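Local structure of putative citrate lyase, alfa subunit (Streptococcus mutans, 2HJ0) at residues K252-A257 with V287-R292; A261-S266 with A407-V412; P268-G273 with D298-N303; F304-I309 with G361-Q366. The protein is a putative citrate lyase alpha subunit, an alpha/beta protein whose chain is built round two large mixed beta sheets with flanking helices. One frame throughout, in Å; residues are numbered along the deposited sequence.

Interaction 1 (K252-A257 with V287-R292); sequences KELLIA and VTRFMR
Leu254 and Phe290 meet at about a right angle, and the leucine comes in at the ring's edge: its CD2 lies in the plane of the phenyl group, 3.9 Å from Phe290 CE1. The same methyl also touches the guanidinium of Arg289, with Leu254 CD2 3.4 Å from Arg289 NH1. A little farther along, Ala257 CB rests obliquely against the ring, 4.0 Å from Phe290 CE1, and Val287 CG2 lies 3.5 Å from Ala257 O. These side chains join helix 251-265 to helix 282-297, the connection in a beta-alpha-beta crossover between strands 275-277 and 302-305. The axes of the two helical segments come within 9.3 Å and cross at -49°; the small Ala257 lets the backbones close in, its CA only 4.3 Å from that of Val287. Arg289 has CG anti to the backbone N (chi1 167°) and its chain bends at chi3, while Arg289 CD lies 4.0 Å above one face of the Phe290 ring, offset toward the rim. Around this layer Phe290 packs on Glu258 and Ala261, Val287 on Ala260, and Arg292 forms a salt bridge with Glu319.

Interaction 2 (A261-S266 with A407-V412); sequences AKVITS and AKMSLV
Val263 and Ile264 of helix 251-265 lie over Met409 and Leu411 of strand 409-413, a helix packed on one face of the nine-stranded mixed sheet of an alpha/beta fold. The helix segment runs nearly antiparallel to the strand segment, at 172°, with 10.3 Å between their axes. Apolar contacts carry the join. Leu411 CD2 touches both helix residues, lying 4.1 Å from Val263 CB and 4.0 Å from Ile264 CG1, where the leucine and isoleucine cross obliquely. Met409, built as selenomethionine, extends toward the helix with CG anti to its backbone N (chi1 178°) and bends at chi3, and its terminal CE lies against the helix backbone, 4.0 Å from Ile264 CA. All four residues are buried. Ile369 of the neighbouring strand 369-372 touches Ile264 and Met409, and Phe460 packs on Val263. Two side-chain hydrogen bonds within 261-266 lie at the end of the helix. Ala261 O accepts from both the backbone N and the hydroxyl of Thr265, the OG1 donor tilted well away from the carbonyl plane. At the next residue, Ser266 OG gives its proton to Lys262 O at 2.8 Å, meeting the carbonyl at a C=O...donor angle of 154°.

Interaction 3 (P268-G273 with D298-N303); sequences PYYKEG and DDIKAN
Tyr270, its CG anti to the backbone N (chi1 177°), reaches Asp298 and Ile300, while Glu272, with CG also anti to its N, is bent at chi2, which turns CD toward the backbone of Lys301. Loop 268-273 leads toward strand 275-277 and residues 298-303 run into the parallel strand 302-305; helix 282-297 makes the beta-alpha-beta crossover between these strands. At the outer end Tyr270 OH donates to Asp298 OD2 at 2.8 Å, taken up by the anti lone pair of that oxygen, which lies in the plane of the tyrosine ring; ring and carboxylate planes are 59° apart. The side chains of Ile300 and Tyr270 cross at about a right angle, with Ile300 CD1 3.4 Å from Tyr270 CE2, and Met295 of helix 282-297 packs on both. Next comes a pair of bonds round Lys301. Its N donates to Glu272 OE1 at 2.6 Å, from above the carboxylate plane, while its O accepts from Gly273 N. That glycine has a positive phi, and its N-H arrives nearly along the C=O axis (166°). Asn303, bonded through its backbone to Phe274, lies beside the glycine, with Asn303 CG 3.4 Å from Gly273 O.

Interaction 4 (F304-I309 with G361-Q366); sequences FALGGI and GSVINQ
Leu306 meets Val363 and Ile364 through its branched end. From CB, which points toward the 361-366 segment, the chain runs on with CG anti to the backbone N (chi1 -176°), and this brings CG to 4.0 Å from Val363 CG2. The branch then splits its contacts. Leu306 CD1 stays with the valine, 3.5 Å from Val363 CG2, whereas Leu306 CD2 touches two methyls, 3.3 Å from Val363 CG2 and 3.4 Å from Ile364 CG2. Both of those methyls belong to the short 3-10 turn 363-365, which presents them toward the leucine even though the CB of Ile364 itself is directed away. Two residues before the leucine, Phe304 reaches the exit of that turn: its CZ approaches Gln366 O obliquely at 3.6 Å and has Gln366 CB at 4.1 Å. The same carbonyl oxygen accepts a hydrogen bond from Ser275 OG, which links the residue after the turn to strand 275-277. Leu326, Ile349 and Tyr354 also touch the leucine. The second subunit comes close as well: Pro214 of that subunit packs on Phe304 and Tyr213 of that subunit on Val363, while Gly361 O is bonded to Gln222 NE2 of the same neighbour. The segment 361-366 packs beside residues 304-306 before the chain goes on to strand 369-372. The arrangement is that of a loop leading into one strand of a parallel run in an alpha/beta sheet and packed beside another strand, here at the subunit boundary.

How the interactions relate
Interactions 1 and 2 share helix 251-265, with centres about 12 Å apart, and touch through Val287, Phe290 and Met291 against Ala261 and Ile264; the helix thus has helix 282-297 on one flank and the sheet strand 409-413 on another. The centres of interactions 2 and 3 are about 13 Å apart, and the two touch where Tyr269 meets Lys408 and Met409; interaction 3 is nested within the chain loop that interaction 2 closes, as is interaction 4. Interactions 3 and 4 adjoin in sequence and both use strand 302-305, their centres about 16 Å apart. Together the four connect helices, loops and strands of the nine-stranded sheet, interaction 4 bordering the second subunit most extensively.

Interaction 1 (K252-A257 with V287-R292)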
loop_
_atom_site.group_PDB
_atom_site.type_symbol
_atom_site.label_atom_id
_atom_site.label_comp_id
_atom_site.label_asym_id
_atom_site.label_seq_id
_atom_site.Cartn_x
_atom_site.Cartn_y
_atom_site.Cartn_z
ATOM N N LYS A 252 4.163 -44.262 0.860
ATOM C CA LYS A 252 5.147 -43.860 -0.129
ATOM C C LYS A 252 5.377 -42.353 -0.018
ATOM O O LYS A 252 6.517 -41.886 0.029
ATOM C CB LYS A 252 4.678 -44.249 -1.532
ATOM C CG LYS A 252 5.594 -43.816 -2.667
ATOM C CD LYS A 252 5.086 -44.325 -4.009
ATOM C CE LYS A 252 5.766 -45.626 -4.408
ATOM N NZ LYS A 252 5.681 -46.710 -3.380
ATOM N N GLU A 253 4.297 -41.586 0.045
ATOM C CA GLU A 253 4.433 -40.145 0.160
ATOM C C GLU A 253 5.142 -39.756 1.454
ATOM O O GLU A 253 6.048 -38.916 1.440
ATOM C CB GLU A 253 3.060 -39.477 0.064
ATOM C CG GLU A 253 2.550 -39.379 -1.369
ATOM C CD GLU A 253 1.112 -38.898 -1.462
ATOM O OE1 GLU A 253 0.642 -38.622 -2.593
ATOM O OE2 GLU A 253 0.452 -38.805 -0.402
ATOM N N LEU A 254 4.748 -40.375 2.567
ATOM C CA LEU A 254 5.368 -40.082 3.863
ATOM C C LEU A 254 6.880 -40.336 3.861
ATOM O O LEU A 254 7.640 -39.650 4.551
ATOM C CB LEU A 254 4.716 -40.906 4.980
ATOM C CG LEU A 254 3.390 -40.395 5.519
ATOM C CD1 LEU A 254 2.842 -41.366 6.531
ATOM C CD2 LEU A 254 3.605 -39.029 6.134
ATOM N N LEU A 255 7.313 -41.326 3.094
ATOM C CA LEU A 255 8.727 -41.631 3.008
ATOM C C LEU A 255 9.398 -40.499 2.249
ATOM O O LEU A 255 10.465 -40.022 2.631
ATOM C CB LEU A 255 8.941 -42.938 2.254
ATOM C CG LEU A 255 10.366 -43.493 2.195
ATOM C CD1 LEU A 255 10.667 -44.203 3.488
ATOM C CD2 LEU A 255 10.491 -44.462 1.037
ATOM N N ILE A 256 8.760 -40.073 1.166
ATOM C CA ILE A 256 9.301 -38.996 0.357
ATOM C C ILE A 256 9.385 -37.749 1.223
ATOM O O ILE A 256 10.405 -37.056 1.228
ATOM C CB ILE A 256 8.425 -38.732 -0.905
ATOM C CG1 ILE A 256 8.449 -39.970 -1.811
ATOM C CG2 ILE A 256 8.956 -37.532 -1.679
ATOM C CD1 ILE A 256 7.576 -39.885 -3.019
ATOM N N ALA A 257 8.326 -37.471 1.972
ATOM C CA ALA A 257 8.316 -36.312 2.853
ATOM C C ALA A 257 9.472 -36.400 3.830
ATOM O O ALA A 257 10.219 -35.440 3.992
ATOM C CB ALA A 257 7.005 -36.245 3.619
ATOM N N VAL A 287 6.055 -32.923 4.651
ATOM C CA VAL A 287 7.427 -32.686 5.050
ATOM C C VAL A 287 7.495 -31.853 6.332
ATOM O O VAL A 287 8.418 -32.022 7.122
ATOM C CB VAL A 287 8.211 -31.987 3.911
ATOM C CG1 VAL A 287 7.668 -30.586 3.696
ATOM C CG2 VAL A 287 9.685 -31.948 4.231
ATOM N N THR A 288 6.517 -30.976 6.551
ATOM C CA THR A 288 6.527 -30.137 7.751
ATOM C C THR A 288 6.411 -30.944 9.052
ATOM O O THR A 288 6.919 -30.527 10.091
ATOM C CB THR A 288 5.395 -29.070 7.747
ATOM O OG1 THR A 288 4.129 -29.711 7.905
ATOM C CG2 THR A 288 5.393 -28.292 6.475
ATOM N N ARG A 289 5.740 -32.089 9.000
ATOM C CA ARG A 289 5.589 -32.928 10.185
ATOM C C ARG A 289 6.947 -33.390 10.681
ATOM O O ARG A 289 7.291 -33.188 11.848
ATOM C CB ARG A 289 4.727 -34.162 9.884
ATOM C CG ARG A 289 4.792 -35.228 10.965
ATOM C CD ARG A 289 4.225 -36.561 10.505
ATOM N NE ARG A 289 2.770 -36.553 10.389
ATOM C CZ ARG A 289 2.070 -37.538 9.835
ATOM N NH1 ARG A 289 2.704 -38.595 9.346
ATOM N NH2 ARG A 289 0.743 -37.468 9.768
ATOM N N PHE A 290 7.720 -34.007 9.793
ATOM C CA PHE A 290 9.045 -34.507 10.155
ATOM C C PHE A 290 9.981 -33.364 10.489
ATOM O O PHE A 290 10.826 -33.476 11.374
ATOM C CB PHE A 290 9.629 -35.350 9.015
ATOM C CG PHE A 290 8.749 -36.491 8.613
ATOM C CD1 PHE A 290 7.667 -36.280 7.770
ATOM C CD2 PHE A 290 8.955 -37.762 9.136
ATOM C CE1 PHE A 290 6.798 -37.318 7.457
ATOM C CE2 PHE A 290 8.093 -38.809 8.833
ATOM C CZ PHE A 290 7.011 -38.587 7.993
HETATM N N MSE A 291 9.811 -32.258 9.781
HETATM C CA MSE A 291 10.639 -31.088 9.995
HETATM C C MSE A 291 10.443 -30.568 11.425
HETATM O O MSE A 291 11.418 -30.317 12.143
HETATM C CB MSE A 291 10.268 -30.010 8.980
HETATM C CG MSE A 291 11.450 -29.262 8.400
HETATM SE SE MSE A 291 10.859 -27.788 7.315
HETATM C CE MSE A 291 9.983 -28.797 5.909
ATOM N N ARG A 292 9.176 -30.417 11.821
ATOM C CA ARG A 292 8.809 -29.946 13.158
ATOM C C ARG A 292 9.504 -30.797 14.229
ATOM O O ARG A 292 10.147 -30.268 15.137
ATOM C CB ARG A 292 7.280 -30.014 13.355
ATOM C CG ARG A 292 6.786 -29.393 14.666
ATOM C CD ARG A 292 5.269 -29.434 14.801
ATOM N NE ARG A 292 4.812 -30.697 15.367
ATOM C CZ ARG A 292 4.642 -30.927 16.667
ATOM N NH1 ARG A 292 4.880 -29.968 17.553
ATOM N NH2 ARG A 292 4.261 -32.131 17.084
#

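Interaction 2 (A261-S266 with A407-V412)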
loop_
_atom_site.group_PDB
_atom_site.type_symbol
_atom_site.label_atom_id
_atom_site.label_comp_id
_atom_site.label_asym_id
_atom_site.label_seq_id
_atom_site.Cartn_x
_atom_site.Cartn_y
_atom_site.Cartn_z
ATOM N N ALA A 261 12.615 -33.841 4.441
ATOM C CA ALA A 261 12.945 -33.156 5.687
ATOM C C ALA A 261 14.395 -33.397 6.112
ATOM O O ALA A 261 15.042 -32.490 6.643
ATOM C CB ALA A 261 12.001 -33.592 6.789
ATOM N N LYS A 262 14.906 -34.610 5.874
ATOM C CA LYS A 262 16.287 -34.929 6.242
ATOM C C LYS A 262 17.245 -34.104 5.403
ATOM O O LYS A 262 18.316 -33.720 5.870
ATOM C CB LYS A 262 16.591 -36.417 6.052
ATOM C CG LYS A 262 16.022 -37.329 7.131
ATOM C CD LYS A 262 16.184 -38.823 6.759
ATOM C CE LYS A 262 15.476 -39.773 7.744
ATOM N NZ LYS A 262 15.503 -41.186 7.253
ATOM N N VAL A 263 16.859 -33.820 4.167
ATOM C CA VAL A 263 17.718 -33.019 3.317
ATOM C C VAL A 263 17.770 -31.589 3.871
ATOM O O VAL A 263 18.844 -31.000 3.967
ATOM C CB VAL A 263 17.222 -33.020 1.860
ATOM C CG1 VAL A 263 18.106 -32.133 1.009
ATOM C CG2 VAL A 263 17.223 -34.433 1.321
ATOM N N ILE A 264 16.615 -31.056 4.263
ATOM C CA ILE A 264 16.516 -29.708 4.819
ATOM C C ILE A 264 17.237 -29.601 6.161
ATOM O O ILE A 264 18.082 -28.724 6.360
ATOM C CB ILE A 264 15.021 -29.295 5.033
ATOM C CG1 ILE A 264 14.292 -29.242 3.686
ATOM C CG2 ILE A 264 14.915 -27.929 5.699
ATOM C CD1 ILE A 264 12.796 -29.198 3.820
ATOM N N THR A 265 16.900 -30.487 7.091
ATOM C CA THR A 265 17.537 -30.462 8.402
ATOM C C THR A 265 19.016 -30.835 8.376
ATOM O O THR A 265 19.686 -30.727 9.386
ATOM C CB THR A 265 16.828 -31.390 9.371
ATOM O OG1 THR A 265 16.820 -32.717 8.835
ATOM C CG2 THR A 265 15.405 -30.922 9.587
ATOM N N SER A 266 19.536 -31.275 7.236
ATOM C CA SER A 266 20.951 -31.602 7.173
ATOM C C SER A 266 21.640 -30.605 6.264
ATOM O O SER A 266 22.839 -30.695 6.029
ATOM C CB SER A 266 21.188 -33.004 6.611
ATOM O OG SER A 266 20.616 -34.011 7.426
ATOM N N ALA A 407 14.944 -19.208 -3.788
ATOM C CA ALA A 407 15.385 -20.054 -2.679
ATOM C C ALA A 407 16.865 -20.446 -2.753
ATOM O O ALA A 407 17.410 -20.658 -3.832
ATOM C CB ALA A 407 14.518 -21.300 -2.617
ATOM N N LYS A 408 17.506 -20.517 -1.591
ATOM C CA LYS A 408 18.905 -20.880 -1.503
ATOM C C LYS A 408 19.008 -22.315 -1.945
ATOM O O LYS A 408 19.979 -22.719 -2.564
ATOM C CB LYS A 408 19.404 -20.817 -0.063
ATOM C CG LYS A 408 19.300 -19.479 0.636
ATOM C CD LYS A 408 20.283 -18.478 0.102
ATOM C CE LYS A 408 20.417 -17.325 1.083
ATOM N NZ LYS A 408 19.104 -16.673 1.372
HETATM N N MSE A 409 18.009 -23.108 -1.586
HETATM C CA MSE A 409 18.009 -24.514 -1.961
HETATM C C MSE A 409 16.611 -24.993 -2.315
HETATM O O MSE A 409 15.719 -25.051 -1.465
HETATM C CB MSE A 409 18.584 -25.360 -0.831
HETATM C CG MSE A 409 18.577 -26.844 -1.118
HETATM SE SE MSE A 409 19.369 -27.807 0.363
HETATM C CE MSE A 409 17.897 -27.742 1.591
ATOM N N SER A 410 16.442 -25.341 -3.585
ATOM C CA SER A 410 15.169 -25.811 -4.100
ATOM C C SER A 410 15.027 -27.322 -4.089
ATOM O O SER A 410 15.862 -28.038 -4.644
ATOM C CB SER A 410 14.969 -25.305 -5.527
ATOM O OG SER A 410 14.594 -23.944 -5.524
ATOM N N LEU A 411 13.961 -27.805 -3.457
ATOM C CA LEU A 411 13.697 -29.236 -3.415
ATOM C C LEU A 411 12.477 -29.549 -4.252
ATOM O O LEU A 411 11.442 -28.904 -4.118
ATOM C CB LEU A 411 13.439 -29.713 -1.989
ATOM C CG LEU A 411 14.608 -30.406 -1.304
ATOM C CD1 LEU A 411 15.738 -29.394 -1.138
ATOM C CD2 LEU A 411 14.169 -30.955 0.045
ATOM N N VAL A 412 12.606 -30.526 -5.137
ATOM C CA VAL A 412 11.482 -30.947 -5.958
ATOM C C VAL A 412 11.244 -32.417 -5.603
ATOM O O VAL A 412 11.987 -33.312 -6.027
ATOM C CB VAL A 412 11.778 -30.801 -7.486
ATOM C CG1 VAL A 412 10.661 -31.425 -8.302
ATOM C CG2 VAL A 412 11.918 -29.327 -7.852
#

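Interaction 3 (P268-G273 with D298-N303)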
loop_
_atom_site.group_PDB
_atom_site.type_symbol
_atom_site.label_atom_id
_atom_site.label_comp_id
_atom_site.label_asym_id
_atom_site.label_seq_id
_atom_site.Cartn_x
_atom_site.Cartn_y
_atom_site.Cartn_z
ATOM N N PRO A 268 23.106 -26.859 4.918
ATOM C CA PRO A 268 23.865 -25.792 5.579
ATOM C C PRO A 268 23.000 -24.556 5.826
ATOM O O PRO A 268 23.519 -23.484 6.090
ATOM C CB PRO A 268 24.973 -25.501 4.578
ATOM C CG PRO A 268 24.243 -25.659 3.287
ATOM C CD PRO A 268 23.481 -26.952 3.494
ATOM N N TYR A 269 21.685 -24.715 5.746
ATOM C CA TYR A 269 20.776 -23.592 5.941
ATOM C C TYR A 269 19.917 -23.834 7.177
ATOM O O TYR A 269 19.239 -22.929 7.679
ATOM C CB TYR A 269 19.886 -23.434 4.712
ATOM C CG TYR A 269 20.651 -23.313 3.412
ATOM C CD1 TYR A 269 21.265 -22.113 3.049
ATOM C CD2 TYR A 269 20.758 -24.403 2.540
ATOM C CE1 TYR A 269 21.965 -21.997 1.837
ATOM C CE2 TYR A 269 21.456 -24.302 1.328
ATOM C CZ TYR A 269 22.056 -23.094 0.980
ATOM O OH TYR A 269 22.727 -22.977 -0.219
ATOM N N TYR A 270 19.945 -25.069 7.661
ATOM C CA TYR A 270 19.179 -25.435 8.840
ATOM C C TYR A 270 19.902 -24.989 10.104
ATOM O O TYR A 270 20.880 -25.603 10.539
ATOM C CB TYR A 270 18.949 -26.944 8.878
ATOM C CG TYR A 270 18.233 -27.400 10.117
ATOM C CD1 TYR A 270 18.902 -28.081 11.121
ATOM C CD2 TYR A 270 16.886 -27.114 10.296
ATOM C CE1 TYR A 270 18.243 -28.466 12.279
ATOM C CE2 TYR A 270 16.214 -27.488 11.440
ATOM C CZ TYR A 270 16.896 -28.167 12.438
ATOM O OH TYR A 270 16.236 -28.536 13.593
ATOM N N LYS A 271 19.405 -23.899 10.677
ATOM C CA LYS A 271 19.953 -23.318 11.892
ATOM C C LYS A 271 18.933 -22.320 12.422
ATOM O O LYS A 271 17.914 -22.053 11.779
ATOM C CB LYS A 271 21.297 -22.633 11.596
ATOM C CG LYS A 271 21.282 -21.687 10.398
ATOM C CD LYS A 271 22.575 -20.893 10.251
ATOM C CE LYS A 271 22.433 -19.865 9.121
ATOM N NZ LYS A 271 23.336 -18.673 9.211
ATOM N N GLU A 272 19.188 -21.777 13.601
ATOM C CA GLU A 272 18.262 -20.819 14.189
ATOM C C GLU A 272 17.914 -19.685 13.211
ATOM O O GLU A 272 18.793 -19.161 12.537
ATOM C CB GLU A 272 18.886 -20.246 15.457
ATOM C CG GLU A 272 17.986 -19.320 16.224
ATOM C CD GLU A 272 16.736 -20.018 16.705
ATOM O OE1 GLU A 272 16.775 -21.247 16.897
ATOM O OE2 GLU A 272 15.718 -19.329 16.908
ATOM N N GLY A 273 16.629 -19.338 13.127
ATOM C CA GLY A 273 16.170 -18.265 12.252
ATOM C C GLY A 273 16.196 -18.494 10.743
ATOM O O GLY A 273 16.437 -17.565 9.978
ATOM N N ASP A 298 16.051 -30.422 18.363
ATOM C CA ASP A 298 17.028 -29.350 18.483
ATOM C C ASP A 298 16.189 -28.218 19.061
ATOM O O ASP A 298 14.991 -28.383 19.258
ATOM C CB ASP A 298 17.573 -28.957 17.103
ATOM C CG ASP A 298 18.116 -30.151 16.321
ATOM O OD1 ASP A 298 18.973 -30.879 16.862
ATOM O OD2 ASP A 298 17.687 -30.365 15.163
ATOM N N ASP A 299 16.778 -27.073 19.355
ATOM C CA ASP A 299 15.948 -26.014 19.898
ATOM C C ASP A 299 15.881 -24.876 18.901
ATOM O O ASP A 299 15.582 -23.734 19.259
ATOM C CB ASP A 299 16.508 -25.541 21.238
ATOM C CG ASP A 299 15.481 -24.791 22.064
ATOM O OD1 ASP A 299 14.326 -25.270 22.141
ATOM O OD2 ASP A 299 15.834 -23.733 22.640
ATOM N N ILE A 300 16.151 -25.214 17.641
ATOM C CA ILE A 300 16.150 -24.236 16.560
ATOM C C ILE A 300 14.744 -23.745 16.237
ATOM O O ILE A 300 13.763 -24.489 16.316
ATOM C CB ILE A 300 16.811 -24.790 15.261
ATOM C CG1 ILE A 300 15.913 -25.830 14.609
ATOM C CG2 ILE A 300 18.183 -25.374 15.565
ATOM C CD1 ILE A 300 14.932 -25.240 13.635
ATOM N N LYS A 301 14.664 -22.470 15.877
ATOM C CA LYS A 301 13.399 -21.848 15.544
ATOM C C LYS A 301 13.525 -21.091 14.223
ATOM O O LYS A 301 14.496 -20.372 13.996
ATOM C CB LYS A 301 12.992 -20.892 16.660
ATOM C CG LYS A 301 11.507 -20.690 16.794
ATOM C CD LYS A 301 11.169 -19.505 17.697
ATOM C CE LYS A 301 11.607 -18.180 17.071
ATOM N NZ LYS A 301 11.011 -16.985 17.746
ATOM N N ALA A 302 12.539 -21.267 13.352
ATOM C CA ALA A 302 12.532 -20.606 12.052
ATOM C C ALA A 302 11.993 -19.182 12.196
ATOM O O ALA A 302 11.101 -18.940 13.005
ATOM C CB ALA A 302 11.668 -21.399 11.084
ATOM N N ASN A 303 12.530 -18.249 11.412
ATOM C CA ASN A 303 12.076 -16.858 11.455
ATOM C C ASN A 303 10.710 -16.652 10.789
ATOM O O ASN A 303 9.886 -15.893 11.291
ATOM C CB ASN A 303 13.103 -15.929 10.798
ATOM C CG ASN A 303 13.375 -16.284 9.342
ATOM O OD1 ASN A 303 14.093 -15.567 8.643
ATOM N ND2 ASN A 303 12.805 -17.396 8.880
#

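Interaction 4 (F304-I309 with G361-Q366)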
loop_
_atom_site.group_PDB
_atom_site.type_symbol
_atom_site.label_atom_id
_atom_site.label_comp_id
_atom_site.label_asym_id
_atom_site.label_seq_id
_atom_site.Cartn_x
_atom_site.Cartn_y
_atom_site.Cartn_z
ATOM N N PHE A 304 10.471 -17.302 9.655
ATOM C CA PHE A 304 9.176 -17.172 8.994
ATOM C C PHE A 304 8.900 -18.246 7.953
ATOM O O PHE A 304 9.811 -18.903 7.455
ATOM C CB PHE A 304 9.018 -15.787 8.333
ATOM C CG PHE A 304 9.859 -15.601 7.096
ATOM C CD1 PHE A 304 11.164 -15.136 7.190
ATOM C CD2 PHE A 304 9.364 -15.933 5.842
ATOM C CE1 PHE A 304 11.958 -15.007 6.059
ATOM C CE2 PHE A 304 10.160 -15.808 4.708
ATOM C CZ PHE A 304 11.452 -15.344 4.820
ATOM N N ALA A 305 7.618 -18.412 7.653
ATOM C CA ALA A 305 7.145 -19.353 6.656
ATOM C C ALA A 305 6.420 -18.503 5.590
ATOM O O ALA A 305 5.857 -17.440 5.897
ATOM C CB ALA A 305 6.199 -20.339 7.292
ATOM N N LEU A 306 6.426 -18.972 4.345
ATOM C CA LEU A 306 5.807 -18.227 3.257
ATOM C C LEU A 306 4.826 -19.018 2.413
ATOM O O LEU A 306 4.477 -20.152 2.721
ATOM C CB LEU A 306 6.908 -17.685 2.348
ATOM C CG LEU A 306 6.532 -16.786 1.177
ATOM C CD1 LEU A 306 5.853 -15.534 1.706
ATOM C CD2 LEU A 306 7.786 -16.429 0.380
ATOM N N GLY A 307 4.374 -18.376 1.342
ATOM C CA GLY A 307 3.487 -19.007 0.380
ATOM C C GLY A 307 2.003 -19.053 0.647
ATOM O O GLY A 307 1.384 -18.086 1.101
ATOM N N GLY A 308 1.447 -20.193 0.255
ATOM C CA GLY A 308 0.053 -20.476 0.455
ATOM C C GLY A 308 0.117 -21.194 1.778
ATOM O O GLY A 308 0.713 -22.269 1.894
ATOM N N ILE A 309 -0.471 -20.564 2.782
ATOM C CA ILE A 309 -0.475 -21.081 4.126
ATOM C C ILE A 309 -1.523 -22.158 4.300
ATOM O O ILE A 309 -2.539 -22.140 3.621
ATOM C CB ILE A 309 -0.732 -19.933 5.090
ATOM C CG1 ILE A 309 0.272 -18.814 4.802
ATOM C CG2 ILE A 309 -0.658 -20.420 6.527
ATOM C CD1 ILE A 309 1.736 -19.258 4.791
ATOM N N GLY A 361 12.667 -5.700 -4.126
ATOM C CA GLY A 361 12.910 -6.815 -3.222
ATOM C C GLY A 361 11.683 -7.640 -2.881
ATOM O O GLY A 361 10.674 -7.104 -2.437
ATOM N N SER A 362 11.788 -8.949 -3.065
ATOM C CA SER A 362 10.684 -9.856 -2.801
ATOM C C SER A 362 10.982 -10.743 -1.598
ATOM O O SER A 362 12.141 -10.997 -1.299
ATOM C CB SER A 362 10.464 -10.742 -4.011
ATOM O OG SER A 362 11.532 -11.672 -4.102
ATOM N N VAL A 363 9.945 -11.243 -0.928
ATOM C CA VAL A 363 10.176 -12.083 0.242
ATOM C C VAL A 363 10.854 -13.409 -0.114
ATOM O O VAL A 363 11.727 -13.881 0.619
ATOM C CB VAL A 363 8.868 -12.363 1.031
ATOM C CG1 VAL A 363 8.253 -11.054 1.502
ATOM C CG2 VAL A 363 7.879 -13.112 0.160
ATOM N N ILE A 364 10.483 -14.003 -1.239
ATOM C CA ILE A 364 11.094 -15.271 -1.623
ATOM C C ILE A 364 12.610 -15.121 -1.789
ATOM O O ILE A 364 13.359 -16.102 -1.884
ATOM C CB ILE A 364 10.520 -15.793 -2.937
ATOM C CG1 ILE A 364 10.834 -14.785 -4.051
ATOM C CG2 ILE A 364 9.039 -16.060 -2.777
ATOM C CD1 ILE A 364 10.608 -15.310 -5.457
ATOM N N ASN A 365 13.057 -13.873 -1.844
ATOM C CA ASN A 365 14.473 -13.583 -1.978
ATOM C C ASN A 365 15.162 -13.810 -0.630
ATOM O O ASN A 365 16.392 -13.862 -0.536
ATOM C CB ASN A 365 14.648 -12.142 -2.421
ATOM C CG ASN A 365 15.779 -11.975 -3.394
ATOM O OD1 ASN A 365 15.810 -11.004 -4.151
ATOM N ND2 ASN A 365 16.723 -12.922 -3.391
ATOM N N GLN A 366 14.350 -13.950 0.414
ATOM C CA GLN A 366 14.870 -14.188 1.739
ATOM C C GLN A 366 14.540 -15.603 2.159
ATOM O O GLN A 366 14.697 -15.980 3.314
ATOM C CB GLN A 366 14.267 -13.191 2.718
ATOM C CG GLN A 366 14.515 -11.750 2.315
ATOM C CD GLN A 366 15.986 -11.437 2.163
ATOM O OE1 GLN A 366 16.365 -10.557 1.389
ATOM N NE2 GLN A 366 16.824 -12.149 2.910
#